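Local coordinates for DNA repair protein RAD2 (Saccharomyces cerevisiae, PDB 4Q0W) that cuts single-stranded DNA as a magnesium-dependent endonuclease, making an incision essential for excision repair of DNA damaged by UV light, bulky adducts or cross-links, at residues L18-S31 with K63-D76. Numbering follows the deposited sequence. Where two conformers were deposited one is given.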
loop_
_atom_site.group_PDB
_atom_site.type_symbol
_atom_site.label_atom_id
_atom_site.label_comp_id
_atom_site.label_asym_id
_atom_site.label_seq_id
_atom_site.Cartn_x
_atom_site.Cartn_y
_atom_site.Cartn_z
ATOM N N LEU A 18 -14.274 -30.854 -7.079
ATOM C CA LEU A 18 -13.338 -31.752 -7.761
ATOM C C LEU A 18 -14.068 -32.957 -8.331
ATOM O O LEU A 18 -13.744 -33.429 -9.420
ATOM C CB LEU A 18 -12.234 -32.183 -6.796
ATOM C CG LEU A 18 -11.523 -30.979 -6.177
ATOM C CD1 LEU A 18 -10.874 -31.331 -4.839
ATOM C CD2 LEU A 18 -10.493 -30.436 -7.151
ATOM N N GLU A 19 -15.086 -33.422 -7.608
ATOM C CA GLU A 19 -15.928 -34.537 -8.053
ATOM C C GLU A 19 -16.586 -34.339 -9.429
ATOM O O GLU A 19 -16.846 -35.314 -10.150
ATOM C CB GLU A 19 -17.019 -34.821 -7.004
ATOM C CG GLU A 19 -16.516 -35.374 -5.659
ATOM C CD GLU A 19 -15.879 -34.321 -4.746
ATOM O OE1 GLU A 19 -15.767 -33.136 -5.149
ATOM O OE2 GLU A 19 -15.485 -34.690 -3.613
ATOM N N SER A 20 -16.851 -33.087 -9.798
ATOM C CA SER A 20 -17.549 -32.811 -11.055
ATOM C C SER A 20 -16.642 -32.955 -12.275
ATOM O O SER A 20 -17.124 -33.063 -13.407
ATOM C CB SER A 20 -18.178 -31.415 -11.036
ATOM O OG SER A 20 -17.189 -30.414 -10.904
ATOM N N LEU A 21 -15.333 -32.977 -12.049
ATOM C CA LEU A 21 -14.382 -33.012 -13.157
ATOM C C LEU A 21 -14.144 -34.418 -13.708
ATOM O O LEU A 21 -13.283 -34.620 -14.571
ATOM C CB LEU A 21 -13.060 -32.379 -12.724
ATOM C CG LEU A 21 -13.199 -30.989 -12.116
ATOM C CD1 LEU A 21 -11.850 -30.441 -11.676
ATOM C CD2 LEU A 21 -13.863 -30.056 -13.120
ATOM N N GLU A 22 -14.914 -35.385 -13.210
ATOM C CA GLU A 22 -14.744 -36.775 -13.613
ATOM C C GLU A 22 -14.815 -36.929 -15.124
ATOM O O GLU A 22 -15.727 -36.399 -15.751
ATOM C CB GLU A 22 -15.797 -37.664 -12.946
ATOM C CG GLU A 22 -15.700 -39.108 -13.370
ATOM C CD GLU A 22 -16.732 -40.000 -12.694
ATOM O OE1 GLU A 22 -17.430 -40.742 -13.420
ATOM O OE2 GLU A 22 -16.839 -39.967 -11.445
ATOM N N ASP A 23 -13.826 -37.632 -15.686
ATOM C CA ASP A 23 -13.692 -37.869 -17.132
ATOM C C ASP A 23 -13.283 -36.658 -17.978
ATOM O O ASP A 23 -13.094 -36.788 -19.193
ATOM C CB ASP A 23 -14.938 -38.540 -17.722
ATOM C CG ASP A 23 -15.181 -39.916 -17.137
ATOM O OD1 ASP A 23 -14.195 -40.657 -16.957
ATOM O OD2 ASP A 23 -16.354 -40.248 -16.849
ATOM N N LYS A 24 -13.140 -35.487 -17.360
ATOM C CA LYS A 24 -12.670 -34.313 -18.090
ATOM C C LYS A 24 -11.241 -34.522 -18.583
ATOM O O LYS A 24 -10.387 -35.001 -17.834
ATOM C CB LYS A 24 -12.726 -33.061 -17.209
ATOM C CG LYS A 24 -13.882 -32.119 -17.526
ATOM C CD LYS A 24 -15.206 -32.859 -17.572
ATOM C CE LYS A 24 -16.337 -31.937 -18.020
ATOM N NZ LYS A 24 -16.452 -30.729 -17.156
ATOM N N ARG A 25 -10.991 -34.176 -19.846
ATOM C CA ARG A 25 -9.626 -34.126 -20.367
ATOM C C ARG A 25 -9.093 -32.753 -19.969
ATOM O O ARG A 25 -9.731 -31.735 -20.262
ATOM C CB ARG A 25 -9.605 -34.265 -21.892
ATOM C CG ARG A 25 -10.139 -35.602 -22.430
ATOM C CD ARG A 25 -10.441 -35.500 -23.922
ATOM N NE ARG A 25 -11.367 -34.391 -24.165
ATOM C CZ ARG A 25 -11.522 -33.773 -25.334
ATOM N NH1 ARG A 25 -10.822 -34.148 -26.395
ATOM N NH2 ARG A 25 -12.374 -32.766 -25.434
ATOM N N MET A 26 -7.946 -32.712 -19.295
ATOM C CA MET A 26 -7.425 -31.451 -18.770
ATOM C C MET A 26 -5.969 -31.247 -19.160
ATOM O O MET A 26 -5.118 -32.095 -18.869
ATOM C CB MET A 26 -7.538 -31.424 -17.240
ATOM C CG MET A 26 -8.946 -31.362 -16.698
ATOM S SD MET A 26 -9.676 -29.719 -16.856
ATOM C CE MET A 26 -10.626 -29.695 -15.331
ATOM N N ALA A 27 -5.668 -30.137 -19.829
ATOM C CA ALA A 27 -4.269 -29.801 -20.076
ATOM C C ALA A 27 -3.664 -29.361 -18.749
ATOM O O ALA A 27 -4.174 -28.435 -18.101
ATOM C CB ALA A 27 -4.152 -28.685 -21.101
ATOM N N VAL A 28 -2.599 -30.025 -18.314
ATOM C CA VAL A 28 -1.964 -29.613 -17.063
ATOM C C VAL A 28 -0.713 -28.816 -17.376
ATOM O O VAL A 28 0.213 -29.325 -18.022
ATOM C CB VAL A 28 -1.632 -30.819 -16.158
ATOM C CG1 VAL A 28 -0.989 -30.354 -14.852
ATOM C CG2 VAL A 28 -2.905 -31.619 -15.877
ATOM N N ASP A 29 -0.701 -27.558 -16.946
ATOM C CA ASP A 29 0.464 -26.695 -17.145
ATOM C C ASP A 29 1.450 -26.995 -16.025
ATOM O O ASP A 29 1.300 -26.509 -14.904
ATOM C CB ASP A 29 0.043 -25.209 -17.163
ATOM C CG ASP A 29 1.230 -24.248 -17.052
ATOM O OD1 ASP A 29 2.393 -24.678 -17.232
ATOM O OD2 ASP A 29 0.998 -23.045 -16.784
ATOM N N ALA A 30 2.469 -27.794 -16.322
ATOM C CA ALA A 30 3.367 -28.244 -15.270
ATOM C C ALA A 30 4.715 -27.555 -15.373
ATOM O O ALA A 30 5.695 -28.024 -14.799
ATOM C CB ALA A 30 3.530 -29.753 -15.331
ATOM N N SER A 31 4.737 -26.433 -16.091
ATOM C CA SER A 31 5.969 -25.714 -16.433
ATOM C C SER A 31 6.828 -25.253 -15.243
ATOM O O SER A 31 8.054 -25.177 -15.360
ATOM C CB SER A 31 5.634 -24.504 -17.319
ATOM O OG SER A 31 4.779 -23.585 -16.639
ATOM N N LYS A 63 -3.955 -37.126 -7.199
ATOM C CA LYS A 63 -5.152 -36.323 -6.953
ATOM C C LYS A 63 -6.004 -36.256 -8.222
ATOM O O LYS A 63 -7.206 -36.513 -8.179
ATOM C CB LYS A 63 -4.786 -34.922 -6.448
ATOM C CG LYS A 63 -6.008 -34.051 -6.093
ATOM C CD LYS A 63 -5.603 -32.774 -5.354
ATOM C CE LYS A 63 -6.802 -31.859 -5.107
ATOM N NZ LYS A 63 -6.431 -30.607 -4.384
ATOM N N LEU A 64 -5.364 -35.953 -9.353
ATOM C CA LEU A 64 -6.052 -35.921 -10.643
ATOM C C LEU A 64 -6.713 -37.267 -10.955
ATOM O O LEU A 64 -7.883 -37.322 -11.354
ATOM C CB LEU A 64 -5.073 -35.535 -11.766
ATOM C CG LEU A 64 -4.425 -34.139 -11.678
ATOM C CD1 LEU A 64 -3.315 -33.968 -12.700
ATOM C CD2 LEU A 64 -5.473 -33.044 -11.844
ATOM N N LEU A 65 -5.970 -38.352 -10.767
ATOM C CA LEU A 65 -6.488 -39.667 -11.106
ATOM C C LEU A 65 -7.614 -40.068 -10.160
ATOM O O LEU A 65 -8.592 -40.703 -10.577
ATOM C CB LEU A 65 -5.369 -40.715 -11.120
ATOM C CG LEU A 65 -4.389 -40.631 -12.291
ATOM C CD1 LEU A 65 -3.361 -41.774 -12.261
ATOM C CD2 LEU A 65 -5.121 -40.587 -13.639
ATOM N N TYR A 66 -7.478 -39.682 -8.897
ATOM C CA TYR A 66 -8.502 -39.934 -7.895
ATOM C C TYR A 66 -9.879 -39.400 -8.296
ATOM O O TYR A 66 -10.899 -40.008 -7.974
ATOM C CB TYR A 66 -8.105 -39.310 -6.559
ATOM C CG TYR A 66 -9.147 -39.544 -5.474
ATOM C CD1 TYR A 66 -9.158 -40.729 -4.737
ATOM C CD2 TYR A 66 -10.127 -38.590 -5.198
ATOM C CE1 TYR A 66 -10.112 -40.954 -3.750
ATOM C CE2 TYR A 66 -11.087 -38.807 -4.216
ATOM C CZ TYR A 66 -11.071 -39.988 -3.495
ATOM O OH TYR A 66 -12.016 -40.200 -2.522
ATOM N N PHE A 67 -9.916 -38.249 -8.964
ATOM C CA PHE A 67 -11.201 -37.671 -9.350
ATOM C C PHE A 67 -11.536 -38.015 -10.791
ATOM O O PHE A 67 -12.472 -37.462 -11.372
ATOM C CB PHE A 67 -11.208 -36.157 -9.134
ATOM C CG PHE A 67 -11.192 -35.759 -7.686
ATOM C CD1 PHE A 67 -12.324 -35.936 -6.896
ATOM C CD2 PHE A 67 -10.053 -35.204 -7.111
ATOM C CE1 PHE A 67 -12.320 -35.573 -5.550
ATOM C CE2 PHE A 67 -10.043 -34.845 -5.769
ATOM C CZ PHE A 67 -11.184 -35.033 -4.987
ATOM N N GLY A 68 -10.764 -38.933 -11.366
ATOM C CA GLY A 68 -11.060 -39.435 -12.691
ATOM C C GLY A 68 -10.723 -38.468 -13.812
ATOM O O GLY A 68 -11.201 -38.620 -14.942
ATOM N N ILE A 69 -9.882 -37.483 -13.514
ATOM C CA ILE A 69 -9.444 -36.549 -14.548
ATOM C C ILE A 69 -8.475 -37.240 -15.505
ATOM O O ILE A 69 -7.633 -38.045 -15.088
ATOM C CB ILE A 69 -8.822 -35.268 -13.927
ATOM C CG1 ILE A 69 -9.911 -34.435 -13.257
ATOM C CG2 ILE A 69 -8.115 -34.404 -14.979
ATOM C CD1 ILE A 69 -9.378 -33.431 -12.257
ATOM N N ARG A 70 -8.613 -36.952 -16.794
ATOM C CA ARG A 70 -7.679 -37.461 -17.792
ATOM C C ARG A 70 -6.685 -36.361 -18.185
ATOM O O ARG A 70 -6.956 -35.561 -19.092
ATOM C CB ARG A 70 -8.437 -37.978 -19.014
ATOM C CG ARG A 70 -9.297 -39.213 -18.710
ATOM C CD ARG A 70 -10.594 -39.219 -19.509
ATOM N NE ARG A 70 -10.385 -39.512 -20.924
ATOM C CZ ARG A 70 -11.186 -39.088 -21.901
ATOM N NH1 ARG A 70 -12.253 -38.340 -21.620
ATOM N NH2 ARG A 70 -10.918 -39.401 -23.163
ATOM N N PRO A 71 -5.527 -36.313 -17.502
ATOM C CA PRO A 71 -4.633 -35.172 -17.726
ATOM C C PRO A 71 -3.742 -35.341 -18.949
ATOM O O PRO A 71 -3.428 -36.459 -19.345
ATOM C CB PRO A 71 -3.767 -35.153 -16.458
ATOM C CG PRO A 71 -3.711 -36.588 -16.001
ATOM C CD PRO A 71 -4.971 -37.280 -16.533
ATOM N N VAL A 72 -3.362 -34.227 -19.562
ATOM C CA VAL A 72 -2.197 -34.245 -20.431
ATOM C C VAL A 72 -1.236 -33.161 -19.975
ATOM O O VAL A 72 -1.597 -31.986 -19.891
ATOM C CB VAL A 72 -2.541 -34.206 -21.950
ATOM C CG1 VAL A 72 -3.757 -33.393 -22.213
ATOM C CG2 VAL A 72 -1.340 -33.738 -22.791
ATOM N N PHE A 73 -0.030 -33.584 -19.618
ATOM C CA PHE A 73 0.944 -32.682 -19.032
ATOM C C PHE A 73 1.652 -31.885 -20.117
ATOM O O PHE A 73 2.038 -32.424 -21.163
ATOM C CB PHE A 73 1.940 -33.458 -18.149
ATOM C CG PHE A 73 1.450 -33.665 -16.743
ATOM C CD1 PHE A 73 0.266 -34.364 -16.501
ATOM C CD2 PHE A 73 2.154 -33.153 -15.664
ATOM C CE1 PHE A 73 -0.205 -34.555 -15.198
ATOM C CE2 PHE A 73 1.696 -33.340 -14.353
ATOM C CZ PHE A 73 0.513 -34.038 -14.123
ATOM N N VAL A 74 1.818 -30.592 -19.869
ATOM C CA VAL A 74 2.501 -29.738 -20.837
ATOM C C VAL A 74 3.702 -29.084 -20.177
ATOM O O VAL A 74 3.573 -28.477 -19.101
ATOM C CB VAL A 74 1.559 -28.662 -21.426
ATOM C CG1 VAL A 74 2.305 -27.812 -22.462
ATOM C CG2 VAL A 74 0.351 -29.322 -22.065
ATOM N N PHE A 75 4.867 -29.234 -20.812
ATOM C CA PHE A 75 6.104 -28.627 -20.329
ATOM C C PHE A 75 6.546 -27.465 -21.226
ATOM O O PHE A 75 6.194 -27.426 -22.406
ATOM C CB PHE A 75 7.215 -29.687 -20.244
ATOM C CG PHE A 75 6.941 -30.767 -19.224
ATOM C CD1 PHE A 75 6.223 -31.906 -19.570
ATOM C CD2 PHE A 75 7.383 -30.629 -17.913
ATOM C CE1 PHE A 75 5.964 -32.901 -18.631
ATOM C CE2 PHE A 75 7.127 -31.621 -16.961
ATOM C CZ PHE A 75 6.416 -32.752 -17.321
ATOM N N ASP A 76 7.302 -26.518 -20.664
ATOM C CA ASP A 76 7.883 -25.430 -21.457
ATOM C C ASP A 76 8.953 -25.958 -22.406
ATOM O O ASP A 76 9.719 -26.857 -22.041
ATOM C CB ASP A 76 8.570 -24.409 -20.548
ATOM C CG ASP A 76 7.629 -23.351 -20.026
ATOM O OD1 ASP A 76 6.512 -23.195 -20.570
ATOM O OD2 ASP A 76 8.019 -22.666 -19.060
HETATM O O HOH W 1 -15.115 -38.314 -9.276
HETATM O O HOH W 2 -11.384 -41.026 -16.210
HETATM O O HOH W 3 8.545 -26.941 -18.046
#
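The carbonyl oxygen of Gly68 is gripped twice: Asp23 N donates to it at 2.9 Å from well above the carbonyl plane, and a water bridging to Asp23 OD1 supplies a second hydrogen. Gly68, at positive phi, closes helix 52-66 with a Schellman motif, and its carbonyl joins that helix end to the type II turn Leu21-Lys24. Against the 3-10 segment 18-20 the Phe67 ring is sandwiched, with Leu18 CB 3.4 Å from its ring centroid on one face and Tyr66 CD2 over the other. Beyond the turn, strands 25-29 and 70-75 run parallel, zipped by a ladder whose shortest rung is Val28 N to Val72 O, 2.7 Å and nearly straight. At the ladder's start Arg70, its chain bent at chi2 and again at chi3 (73°), brings NH1 to within 3.0 Å of Asp23 O, the bond lying in the carbonyl plane, while Arg25 CG covers one guanidinium face; the Arg25 guanidinium itself forms a salt bridge with Asp186. A leucine in place of Arg70 would probably leave Asp23 O without this donor and Trp331 without its cation-pi partner. On the strand face carrying Met26 and Val28, the valine is split between two neighbours: CG1 sits over the Phe73 ring, and CG2 packs 3.7 Å from Pro71 CB. At the far end Asp29 OD1 takes both Ser31 N, in an Asx turn, and Ser31 OG at 2.7 Å, while Asp76 OD1 accepts from Ala172 N. Helix-linked neighbouring parallel strands, with Asp29 ending one and Asp76 just past the other, both probable magnesium ligands, illustrate the beta-alpha-beta crossover of the Rossmann-like, PIN-type nuclease core.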